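Local coordinates for cycloalternan-forming enzyme (Listeria monocytogenes serovar 1/2a, PDB 5F7U), which belongs to glycoside hydrolase family 31 and is a multidomain carbohydrate-active enzyme with a central TIM barrel and a family 6 carbohydrate-binding module, at residues P656-H661 against Y696-L701; W363-W368 against Y704-A709; E643-A648 against P689-Y694. The protein carries 1 engineered substitution. All coordinates share one frame; numbering follows the deposited sequence.

Interaction 1: P656-H661 against Y696-L701. With GLC (alpha-D-glucopyranose), chain F.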
loop_
_atom_site.group_PDB
_atom_site.type_symbol
_atom_site.label_atom_id
_atom_site.label_comp_id
_atom_site.label_asym_id
_atom_site.label_seq_id
_atom_site.Cartn_x
_atom_site.Cartn_y
_atom_site.Cartn_z
ATOM N N PRO A 656 7.871 -0.290 1.969
ATOM C CA PRO A 656 7.578 0.064 3.372
ATOM C C PRO A 656 8.041 -1.001 4.375
ATOM O O PRO A 656 8.657 -0.649 5.380
ATOM C CB PRO A 656 6.045 0.204 3.382
ATOM C CG PRO A 656 5.719 0.625 1.973
ATOM C CD PRO A 656 6.655 -0.211 1.127
ATOM N N ILE A 657 7.794 -2.275 4.068
ATOM C CA ILE A 657 8.183 -3.399 4.934
ATOM C C ILE A 657 8.920 -4.433 4.082
ATOM O O ILE A 657 8.410 -4.867 3.035
ATOM C CB ILE A 657 6.959 -4.074 5.622
ATOM C CG1 ILE A 657 6.075 -3.079 6.412
ATOM C CG2 ILE A 657 7.385 -5.282 6.476
ATOM C CD1 ILE A 657 6.722 -2.452 7.650
ATOM N N MET A 658 10.106 -4.823 4.532
ATOM C CA MET A 658 10.975 -5.763 3.810
ATOM C C MET A 658 10.921 -7.123 4.506
ATOM O O MET A 658 11.195 -7.216 5.711
ATOM C CB MET A 658 12.420 -5.242 3.801
ATOM C CG MET A 658 13.355 -6.047 2.908
ATOM S SD MET A 658 15.061 -5.513 3.113
ATOM C CE MET A 658 15.769 -6.483 1.784
ATOM N N GLN A 659 10.547 -8.175 3.757
ATOM C CA GLN A 659 10.292 -9.497 4.377
ATOM C C GLN A 659 10.485 -10.609 3.346
ATOM O O GLN A 659 9.920 -10.523 2.248
ATOM C CB GLN A 659 8.839 -9.556 4.909
ATOM C CG GLN A 659 8.420 -10.855 5.631
ATOM C CD GLN A 659 7.418 -11.729 4.883
ATOM O OE1 GLN A 659 6.858 -12.662 5.476
ATOM N NE2 GLN A 659 7.177 -11.456 3.594
ATOM N N PHE A 660 11.275 -11.629 3.684
ATOM C CA PHE A 660 11.312 -12.871 2.861
ATOM C C PHE A 660 10.543 -13.977 3.543
ATOM O O PHE A 660 10.420 -13.993 4.781
ATOM C CB PHE A 660 12.753 -13.308 2.429
ATOM C CG PHE A 660 13.652 -13.774 3.562
ATOM C CD1 PHE A 660 13.504 -15.058 4.124
ATOM C CD2 PHE A 660 14.696 -12.950 4.035
ATOM C CE1 PHE A 660 14.351 -15.494 5.147
ATOM C CE2 PHE A 660 15.541 -13.379 5.070
ATOM C CZ PHE A 660 15.377 -14.662 5.616
ATOM N N HIS A 661 10.034 -14.908 2.738
ATOM C CA HIS A 661 9.128 -15.944 3.240
ATOM C C HIS A 661 9.067 -17.086 2.224
ATOM O O HIS A 661 9.391 -16.901 1.025
ATOM C CB HIS A 661 7.723 -15.329 3.493
ATOM C CG HIS A 661 6.719 -16.294 4.046
ATOM N ND1 HIS A 661 6.988 -17.123 5.117
ATOM C CD2 HIS A 661 5.453 -16.582 3.650
ATOM C CE1 HIS A 661 5.925 -17.878 5.363
ATOM N NE2 HIS A 661 4.975 -17.564 4.493
ATOM N N TYR A 696 21.904 -3.182 3.682
ATOM C CA TYR A 696 22.689 -2.145 4.380
ATOM C C TYR A 696 22.231 -0.754 3.981
ATOM O O TYR A 696 22.140 0.135 4.832
ATOM C CB TYR A 696 24.200 -2.291 4.159
ATOM C CG TYR A 696 24.804 -3.645 4.521
ATOM C CD1 TYR A 696 24.162 -4.536 5.406
ATOM C CD2 TYR A 696 26.056 -4.005 4.013
ATOM C CE1 TYR A 696 24.727 -5.773 5.724
ATOM C CE2 TYR A 696 26.632 -5.230 4.322
ATOM C CZ TYR A 696 25.965 -6.105 5.174
ATOM O OH TYR A 696 26.557 -7.309 5.457
ATOM N N THR A 697 21.919 -0.568 2.699
ATOM C CA THR A 697 21.356 0.713 2.253
ATOM C C THR A 697 20.077 1.057 3.020
ATOM O O THR A 697 19.903 2.208 3.475
ATOM C CB THR A 697 21.143 0.771 0.714
ATOM O OG1 THR A 697 22.420 0.636 0.082
ATOM C CG2 THR A 697 20.566 2.115 0.297
ATOM N N ARG A 698 19.189 0.064 3.171
ATOM C CA ARG A 698 17.952 0.274 3.913
ATOM C C ARG A 698 18.266 0.673 5.363
ATOM O O ARG A 698 17.644 1.597 5.901
ATOM C CB ARG A 698 17.032 -0.966 3.855
ATOM C CG ARG A 698 15.702 -0.752 4.563
ATOM C CD ARG A 698 14.932 -2.062 4.703
ATOM N NE ARG A 698 13.629 -1.874 5.334
ATOM C CZ ARG A 698 12.551 -1.390 4.716
ATOM N NH1 ARG A 698 12.589 -0.996 3.442
ATOM N NH2 ARG A 698 11.416 -1.277 5.389
ATOM N N MET A 699 19.242 0.008 5.975
ATOM C CA MET A 699 19.633 0.380 7.319
ATOM C C MET A 699 20.263 1.779 7.374
ATOM O O MET A 699 20.015 2.525 8.325
ATOM C CB MET A 699 20.485 -0.696 7.994
ATOM C CG MET A 699 19.749 -2.036 8.145
ATOM S SD MET A 699 18.117 -1.986 8.923
ATOM C CE MET A 699 18.586 -1.821 10.645
ATOM N N ASN A 700 21.012 2.152 6.335
ATOM C CA ASN A 700 21.561 3.529 6.243
ATOM C C ASN A 700 20.427 4.559 6.151
ATOM O O ASN A 700 20.520 5.660 6.692
ATOM C CB ASN A 700 22.470 3.724 5.015
ATOM C CG ASN A 700 23.722 2.855 5.022
ATOM O OD1 ASN A 700 24.105 2.340 3.965
ATOM N ND2 ASN A 700 24.378 2.701 6.176
ATOM N N LEU A 701 19.364 4.196 5.439
ATOM C CA LEU A 701 18.203 5.079 5.263
ATOM C C LEU A 701 17.132 4.936 6.332
ATOM O O LEU A 701 16.098 5.622 6.290
ATOM C CB LEU A 701 17.610 4.890 3.858
ATOM C CG LEU A 701 18.494 5.327 2.674
ATOM C CD1 LEU A 701 17.841 4.890 1.380
ATOM C CD2 LEU A 701 18.675 6.843 2.643
HETATM C C1 GLC F . -1.248 -18.879 4.373
HETATM C C2 GLC F . -0.325 -17.644 4.293
HETATM C C3 GLC F . 1.159 -18.010 4.085
HETATM C C4 GLC F . 1.609 -19.034 5.140
HETATM C C5 GLC F . 0.579 -20.159 5.310
HETATM C C6 GLC F . 0.899 -21.108 6.453
HETATM O O2 GLC F . -0.837 -16.698 3.349
HETATM O O3 GLC F . 2.005 -16.850 4.176
HETATM O O4 GLC F . 2.879 -19.599 4.767
HETATM O O5 GLC F . -0.776 -19.689 5.468
HETATM O O6 GLC F . -0.047 -22.191 6.348
HETATM O O HOH W 1 10.502 -3.726 7.210
#

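Interaction 2: W363-W368 against Y704-A709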
loop_
_atom_site.group_PDB
_atom_site.type_symbol
_atom_site.label_atom_id
_atom_site.label_comp_id
_atom_site.label_asym_id
_atom_site.label_seq_id
_atom_site.Cartn_x
_atom_site.Cartn_y
_atom_site.Cartn_z
ATOM N N TRP A 363 11.738 -1.368 14.851
ATOM C CA TRP A 363 12.103 -2.729 14.442
ATOM C C TRP A 363 11.237 -3.320 13.343
ATOM O O TRP A 363 11.707 -4.140 12.564
ATOM C CB TRP A 363 12.189 -3.692 15.634
ATOM C CG TRP A 363 10.883 -4.192 16.225
ATOM C CD1 TRP A 363 10.253 -3.708 17.350
ATOM C CD2 TRP A 363 10.082 -5.293 15.757
ATOM N NE1 TRP A 363 9.109 -4.429 17.593
ATOM C CE2 TRP A 363 8.983 -5.417 16.647
ATOM C CE3 TRP A 363 10.193 -6.195 14.684
ATOM C CZ2 TRP A 363 7.992 -6.405 16.490
ATOM C CZ3 TRP A 363 9.202 -7.183 14.520
ATOM C CH2 TRP A 363 8.111 -7.274 15.428
ATOM N N ALA A 364 9.987 -2.871 13.259
ATOM C CA ALA A 364 9.107 -3.327 12.195
ATOM C C ALA A 364 9.615 -2.942 10.794
ATOM O O ALA A 364 9.214 -3.566 9.809
ATOM C CB ALA A 364 7.689 -2.814 12.434
ATOM N N PHE A 365 10.507 -1.952 10.728
ATOM C CA PHE A 365 11.024 -1.413 9.452
ATOM C C PHE A 365 12.383 -1.947 9.009
ATOM O O PHE A 365 12.928 -1.499 7.992
ATOM C CB PHE A 365 10.946 0.116 9.497
ATOM C CG PHE A 365 9.536 0.581 9.646
ATOM C CD1 PHE A 365 8.697 0.641 8.531
ATOM C CD2 PHE A 365 9.007 0.835 10.916
ATOM C CE1 PHE A 365 7.350 0.978 8.666
ATOM C CE2 PHE A 365 7.668 1.173 11.065
ATOM C CZ PHE A 365 6.837 1.255 9.937
ATOM N N GLY A 366 12.927 -2.902 9.767
ATOM C CA GLY A 366 14.102 -3.647 9.319
ATOM C C GLY A 366 13.685 -4.926 8.597
ATOM O O GLY A 366 12.482 -5.158 8.344
ATOM N N LEU A 367 14.652 -5.787 8.287
ATOM C CA LEU A 367 14.311 -6.997 7.543
ATOM C C LEU A 367 13.594 -8.019 8.439
ATOM O O LEU A 367 14.049 -8.280 9.557
ATOM C CB LEU A 367 15.564 -7.654 6.960
ATOM C CG LEU A 367 15.428 -9.032 6.280
ATOM C CD1 LEU A 367 14.545 -8.932 5.031
ATOM C CD2 LEU A 367 16.829 -9.546 5.934
ATOM N N TRP A 368 12.504 -8.587 7.911
ATOM C CA TRP A 368 11.824 -9.721 8.528
ATOM C C TRP A 368 12.229 -11.020 7.865
ATOM O O TRP A 368 12.167 -11.118 6.644
ATOM C CB TRP A 368 10.316 -9.603 8.369
ATOM C CG TRP A 368 9.673 -8.488 9.110
ATOM C CD1 TRP A 368 9.835 -7.148 8.888
ATOM C CD2 TRP A 368 8.708 -8.618 10.159
ATOM N NE1 TRP A 368 9.026 -6.427 9.764
ATOM C CE2 TRP A 368 8.340 -7.309 10.559
ATOM C CE3 TRP A 368 8.137 -9.718 10.823
ATOM C CZ2 TRP A 368 7.407 -7.062 11.574
ATOM C CZ3 TRP A 368 7.200 -9.461 11.868
ATOM C CH2 TRP A 368 6.848 -8.139 12.213
ATOM N N TYR A 704 15.404 8.064 7.765
ATOM C CA TYR A 704 14.494 8.631 6.765
ATOM C C TYR A 704 13.221 7.789 6.657
ATOM O O TYR A 704 12.108 8.332 6.661
ATOM C CB TYR A 704 15.219 8.693 5.412
ATOM C CG TYR A 704 14.374 9.041 4.201
ATOM C CD1 TYR A 704 14.136 10.373 3.862
ATOM C CD2 TYR A 704 13.837 8.032 3.375
ATOM C CE1 TYR A 704 13.386 10.709 2.740
ATOM C CE2 TYR A 704 13.042 8.352 2.259
ATOM C CZ TYR A 704 12.844 9.691 1.944
ATOM O OH TYR A 704 12.087 10.052 0.844
ATOM N N ILE A 705 13.400 6.470 6.541
ATOM C CA ILE A 705 12.267 5.535 6.438
ATOM C C ILE A 705 11.350 5.637 7.654
ATOM O O ILE A 705 10.121 5.700 7.516
ATOM C CB ILE A 705 12.765 4.083 6.233
ATOM C CG1 ILE A 705 13.462 3.965 4.855
ATOM C CG2 ILE A 705 11.625 3.058 6.407
ATOM C CD1 ILE A 705 14.188 2.636 4.651
ATOM N N TYR A 706 11.945 5.700 8.843
ATOM C CA TYR A 706 11.123 5.722 10.044
ATOM C C TYR A 706 10.444 7.069 10.235
ATOM O O TYR A 706 9.317 7.134 10.731
ATOM C CB TYR A 706 11.927 5.306 11.279
ATOM C CG TYR A 706 11.054 4.923 12.455
ATOM C CD1 TYR A 706 9.992 3.998 12.305
ATOM C CD2 TYR A 706 11.258 5.490 13.712
ATOM C CE1 TYR A 706 9.186 3.651 13.371
ATOM C CE2 TYR A 706 10.461 5.132 14.801
ATOM C CZ TYR A 706 9.424 4.224 14.626
ATOM O OH TYR A 706 8.635 3.894 15.708
ATOM N N THR A 707 11.112 8.154 9.822
ATOM C CA THR A 707 10.430 9.451 9.824
ATOM C C THR A 707 9.230 9.405 8.877
ATOM O O THR A 707 8.168 9.955 9.194
ATOM C CB THR A 707 11.389 10.606 9.463
ATOM O OG1 THR A 707 12.435 10.650 10.432
ATOM C CG2 THR A 707 10.676 11.974 9.483
ATOM N N ALA A 708 9.397 8.753 7.727
ATOM C CA ALA A 708 8.259 8.605 6.799
ATOM C C ALA A 708 7.136 7.774 7.420
ATOM O O ALA A 708 5.959 8.080 7.222
ATOM C CB ALA A 708 8.699 8.006 5.466
ATOM N N ALA A 709 7.494 6.756 8.196
ATOM C CA ALA A 709 6.486 5.944 8.894
ATOM C C ALA A 709 5.661 6.806 9.869
ATOM O O ALA A 709 4.432 6.687 9.938
ATOM C CB ALA A 709 7.148 4.782 9.624
#

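Interaction 3: E643-A648 against P689-Y694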
loop_
_atom_site.group_PDB
_atom_site.type_symbol
_atom_site.label_atom_id
_atom_site.label_comp_id
_atom_site.label_asym_id
_atom_site.label_seq_id
_atom_site.Cartn_x
_atom_site.Cartn_y
_atom_site.Cartn_z
ATOM N N GLU A 643 18.390 -13.623 -11.027
ATOM C CA GLU A 643 17.937 -12.334 -11.563
ATOM C C GLU A 643 16.697 -11.844 -10.822
ATOM O O GLU A 643 16.663 -10.715 -10.332
ATOM C CB GLU A 643 17.623 -12.467 -13.060
ATOM C CG GLU A 643 17.208 -11.137 -13.691
ATOM C CD GLU A 643 16.611 -11.291 -15.076
ATOM O OE1 GLU A 643 16.330 -10.251 -15.706
ATOM O OE2 GLU A 643 16.433 -12.441 -15.544
ATOM N N LEU A 644 15.666 -12.686 -10.734
ATOM C CA LEU A 644 14.455 -12.276 -10.003
ATOM C C LEU A 644 14.785 -11.962 -8.545
ATOM O O LEU A 644 14.299 -10.964 -8.001
ATOM C CB LEU A 644 13.345 -13.339 -10.073
ATOM C CG LEU A 644 12.077 -13.022 -9.247
ATOM C CD1 LEU A 644 11.377 -11.711 -9.656
ATOM C CD2 LEU A 644 11.082 -14.157 -9.360
ATOM N N TYR A 645 15.586 -12.824 -7.918
ATOM C CA TYR A 645 15.905 -12.634 -6.512
ATOM C C TYR A 645 16.567 -11.254 -6.304
ATOM O O TYR A 645 16.207 -10.535 -5.372
ATOM C CB TYR A 645 16.773 -13.771 -5.977
ATOM C CG TYR A 645 16.876 -13.731 -4.466
ATOM C CD1 TYR A 645 15.889 -14.326 -3.674
ATOM C CD2 TYR A 645 17.942 -13.064 -3.831
ATOM C CE1 TYR A 645 15.962 -14.281 -2.299
ATOM C CE2 TYR A 645 18.012 -13.009 -2.447
ATOM C CZ TYR A 645 17.016 -13.615 -1.693
ATOM O OH TYR A 645 17.074 -13.580 -0.318
ATOM N N LYS A 646 17.507 -10.902 -7.182
ATOM C CA LYS A 646 18.246 -9.635 -7.077
ATOM C C LYS A 646 17.343 -8.426 -7.334
ATOM O O LYS A 646 17.416 -7.413 -6.613
ATOM C CB LYS A 646 19.450 -9.627 -8.042
ATOM C CG LYS A 646 20.606 -10.489 -7.573
ATOM C CD LYS A 646 21.762 -10.333 -8.546
ATOM C CE LYS A 646 23.045 -10.986 -8.035
ATOM N NZ LYS A 646 24.111 -10.692 -9.043
ATOM N N ARG A 647 16.468 -8.538 -8.338
ATOM C CA ARG A 647 15.531 -7.449 -8.667
ATOM C C ARG A 647 14.539 -7.209 -7.546
ATOM O O ARG A 647 14.263 -6.055 -7.192
ATOM C CB ARG A 647 14.793 -7.724 -9.988
ATOM C CG ARG A 647 15.678 -7.761 -11.228
ATOM C CD ARG A 647 16.438 -6.446 -11.409
ATOM N NE ARG A 647 17.003 -6.272 -12.744
ATOM C CZ ARG A 647 17.867 -5.319 -13.063
ATOM N NH1 ARG A 647 18.229 -4.411 -12.149
ATOM N NH2 ARG A 647 18.331 -5.253 -14.299
ATOM N N ALA A 648 14.025 -8.301 -6.983
ATOM C CA ALA A 648 13.069 -8.259 -5.890
ATOM C C ALA A 648 13.720 -7.710 -4.617
ATOM O O ALA A 648 13.112 -6.887 -3.932
ATOM C CB ALA A 648 12.505 -9.645 -5.645
ATOM N N PRO A 689 26.460 -10.481 -1.832
ATOM C CA PRO A 689 26.868 -9.063 -1.770
ATOM C C PRO A 689 25.811 -8.090 -2.292
ATOM O O PRO A 689 25.700 -6.983 -1.762
ATOM C CB PRO A 689 28.153 -9.000 -2.623
ATOM C CG PRO A 689 28.227 -10.303 -3.348
ATOM C CD PRO A 689 27.504 -11.301 -2.486
ATOM N N THR A 690 25.010 -8.518 -3.271
ATOM C CA THR A 690 23.914 -7.682 -3.763
ATOM C C THR A 690 22.827 -7.518 -2.697
ATOM O O THR A 690 22.363 -6.393 -2.437
ATOM C CB THR A 690 23.364 -8.219 -5.103
ATOM O OG1 THR A 690 24.435 -8.198 -6.052
ATOM C CG2 THR A 690 22.229 -7.347 -5.615
ATOM N N PHE A 691 22.451 -8.621 -2.051
ATOM C CA PHE A 691 21.497 -8.556 -0.936
ATOM C C PHE A 691 22.013 -7.646 0.193
ATOM O O PHE A 691 21.283 -6.800 0.695
ATOM C CB PHE A 691 21.161 -9.947 -0.381
ATOM C CG PHE A 691 20.001 -9.953 0.572
ATOM C CD1 PHE A 691 20.184 -9.670 1.931
ATOM C CD2 PHE A 691 18.717 -10.262 0.117
ATOM C CE1 PHE A 691 19.102 -9.674 2.812
ATOM C CE2 PHE A 691 17.633 -10.265 0.983
ATOM C CZ PHE A 691 17.824 -9.984 2.345
ATOM N N GLN A 692 23.263 -7.857 0.600
ATOM C CA GLN A 692 23.898 -7.024 1.625
ATOM C C GLN A 692 23.884 -5.550 1.245
ATOM O O GLN A 692 23.539 -4.703 2.077
ATOM C CB GLN A 692 25.335 -7.487 1.864
ATOM C CG GLN A 692 25.435 -8.822 2.590
ATOM C CD GLN A 692 26.843 -9.378 2.576
ATOM O OE1 GLN A 692 27.670 -8.975 1.763
ATOM N NE2 GLN A 692 27.135 -10.315 3.491
ATOM N N LYS A 693 24.209 -5.236 -0.010
ATOM C CA LYS A 693 24.208 -3.836 -0.456
ATOM C C LYS A 693 22.848 -3.208 -0.178
ATOM O O LYS A 693 22.771 -2.128 0.399
ATOM C CB LYS A 693 24.570 -3.713 -1.931
ATOM C CG LYS A 693 24.480 -2.278 -2.460
ATOM C CD LYS A 693 25.063 -2.100 -3.861
ATOM C CE LYS A 693 24.094 -2.562 -4.947
ATOM N NZ LYS A 693 24.471 -2.050 -6.305
ATOM N N TYR A 694 21.782 -3.884 -0.600
ATOM C CA TYR A 694 20.437 -3.333 -0.435
ATOM C C TYR A 694 19.950 -3.315 1.008
ATOM O O TYR A 694 19.383 -2.315 1.443
ATOM C CB TYR A 694 19.441 -3.996 -1.404
ATOM C CG TYR A 694 19.731 -3.488 -2.776
ATOM C CD1 TYR A 694 19.446 -2.163 -3.110
ATOM C CD2 TYR A 694 20.396 -4.282 -3.707
ATOM C CE1 TYR A 694 19.791 -1.645 -4.349
ATOM C CE2 TYR A 694 20.745 -3.774 -4.964
ATOM C CZ TYR A 694 20.438 -2.461 -5.269
ATOM O OH TYR A 694 20.783 -1.946 -6.505
#

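Interaction 1: P656-H661 against Y696-L701
With chi1 at -177°, Arg698 sets CG trans to its backbone N and runs straight out as far as NE, while Met658, equally stretched from chi1 -172°, sends its thioether back the other way. The two chains slide past each other in opposite directions. Met658 SD rests 3.8 Å from Arg698 CD, and Met658 CB stands over one face of the guanidinium, offset toward its rim, 3.9 Å from Arg698 NE. The reach is long, since the CA atoms of Met658 and Arg698 remain 9.2 Å apart.

At the edge of the guanidinium, Arg698 NH2 donates to Pro656 O at 2.8 Å, with a rather bent N-H...O angle of 137°. The oxygen lies in the guanidinium plane, yet the nitrogen comes to the carbonyl from above its plane and uses no lone pair directly. A water accepts from Met658 N at 2.9 Å and only weakly from Arg698 NH2, a second link between strand and helix. Arg698 NH1 also bonds Ala655 O and Ala653 O, so this buried charge is wrapped in main-chain oxygens at the C-terminal end of helix 642-653, where the helix dipole would probably help to stabilise it.

The other end of 656-661 reaches the bound glycan. His661 NE2 donates to O4 of alpha-D-glucopyranose at 2.9 Å, the hydroxyl sitting near the plane of the imidazole at its edge, and lies 3.1 Å from O3 of the same unit in a second hydrogen bond. Asp602 and Glu400 hold that unit as well. This is the layout of a TIM barrel: the last parallel strand, 657-660, is pinned near its start by an outer helix, and the residue just beyond its C-terminal end lines the glycan pocket.

Interaction 2: W363-W368 against Y704-A709
Phe365 O is held by Arg698 NE of helix 687-700, a bond that ties the turn before strand 367-369 to the helix preceding the one its own ring packs on. A second polar bond shapes the turn itself: Trp368 NE1 donates almost straight to Ala364 O at 2.9 Å, the oxygen lying in the plane of the indole while the nitrogen sits above the carbonyl plane. Trp363 CZ3 lies over one face of that indole, toward its rim, so bond and ring contact together link the two ends of 363-368.

Across the contact everything is apolar and centres on Phe365. Its CG is anti to the carbonyl carbon (chi1 -62°), which directs the ring at helix 702-715. The methyl of Ala709 sits over the face, CB 4.0 Å from the centroid of the Phe365 ring and 29° off its normal, a CH-pi contact. Tyr706 comes from another direction and crosses Phe365 at about a right angle, side chain to side chain; its CD1 is 3.6 Å from Phe365 CD2. The two rings are inclined at 53°, with centroids 5.6 Å apart, an oblique pairing rather than a stack. Ile705 touches more loosely, its CG2 4.3 Å from Phe365 CB.

The phenol of Tyr706 is anchored by its OH to Leu360 O, just upstream of the turn, so this one side chain holds to the same piece of chain by both ring and hydroxyl. Tyr627 meets the Phe365 ring edge-to-face and also bonds Ala709 O through its OH, bracing ring and helix together. An aromatic cluster just before the first strand, covered by helix 702-715, belongs to the N-terminal, bottom side of the TIM barrel.

Interaction 3: E643-A648 against P689-Y694
Helices 642-653 and 687-700 come side by side here, and the CA atoms of Lys646 and Thr690, 6.9 Å apart, are the nearest across the pair. Their side chains cross at about a right angle. The extended lysine passes the threonine with Lys646 CE 3.7 Å from Thr690 OG1 and Lys646 CG 4.0 Å from Thr690 CG2, a contact of methylenes with the threonine's two branches. No hydrogen bond joins them directly. Both polar ends turn instead to Asp790: Lys646 NZ forms a salt bridge with its OD1, and Thr690 OG1 bonds the same oxygen. That carboxylate therefore clamps the two helices from outside the pair, and the lysine's charge is probably well compensated in this buried setting. Thr686 gives Lys646 NZ a further partner.

One residue back from Lys646 and one on from Thr690, the aromatics meet. In Tyr645, CG anti to the backbone N (chi1 -168°) swings the phenol toward the neighbouring helix, and Phe691 adopts nearly the same torsion. The rings meet obliquely, Tyr645 CE2 3.8 Å from Phe691 CD2, while Tyr645 OH reaches 3.6 Å from Phe691 CE2 on its way to a hydrogen bond with Arg673 O.

Tyr694 extends the seam along helix 642-653, lying against Thr649, Ala650 and Ala653. Elsewhere on that helix, Leu644 and Arg647 pack on helix 607-622, whereas Tyr645 and Phe691 share Pro675, so that both helices reach helix 675-682; helix 642-653 then runs on toward barrel strand 657-660.

Overall arrangement
The contacts gather round the closing seam of the TIM barrel, where the last strand, 657-660, lies beside the first, 367-369. Interactions 1 and 2 are about 8 Å apart between centres and share that seam, with Met658 O 2.9 Å from Trp368 N. Interaction 3 joins two helices outside it; it shares helix 687-700 with interaction 1, their centres about 11 Å apart, and Met658 CE reaches Phe691 CZ at 4.1 Å. Interactions 2 and 3 lie farther apart, about 19 Å between centres, yet Leu367 CD2 still packs 3.8 Å from Phe691 CZ. Of the three, interaction 1 alone contains a residue of the glycan pocket, His661; its arginine contact lies at the strand's other end.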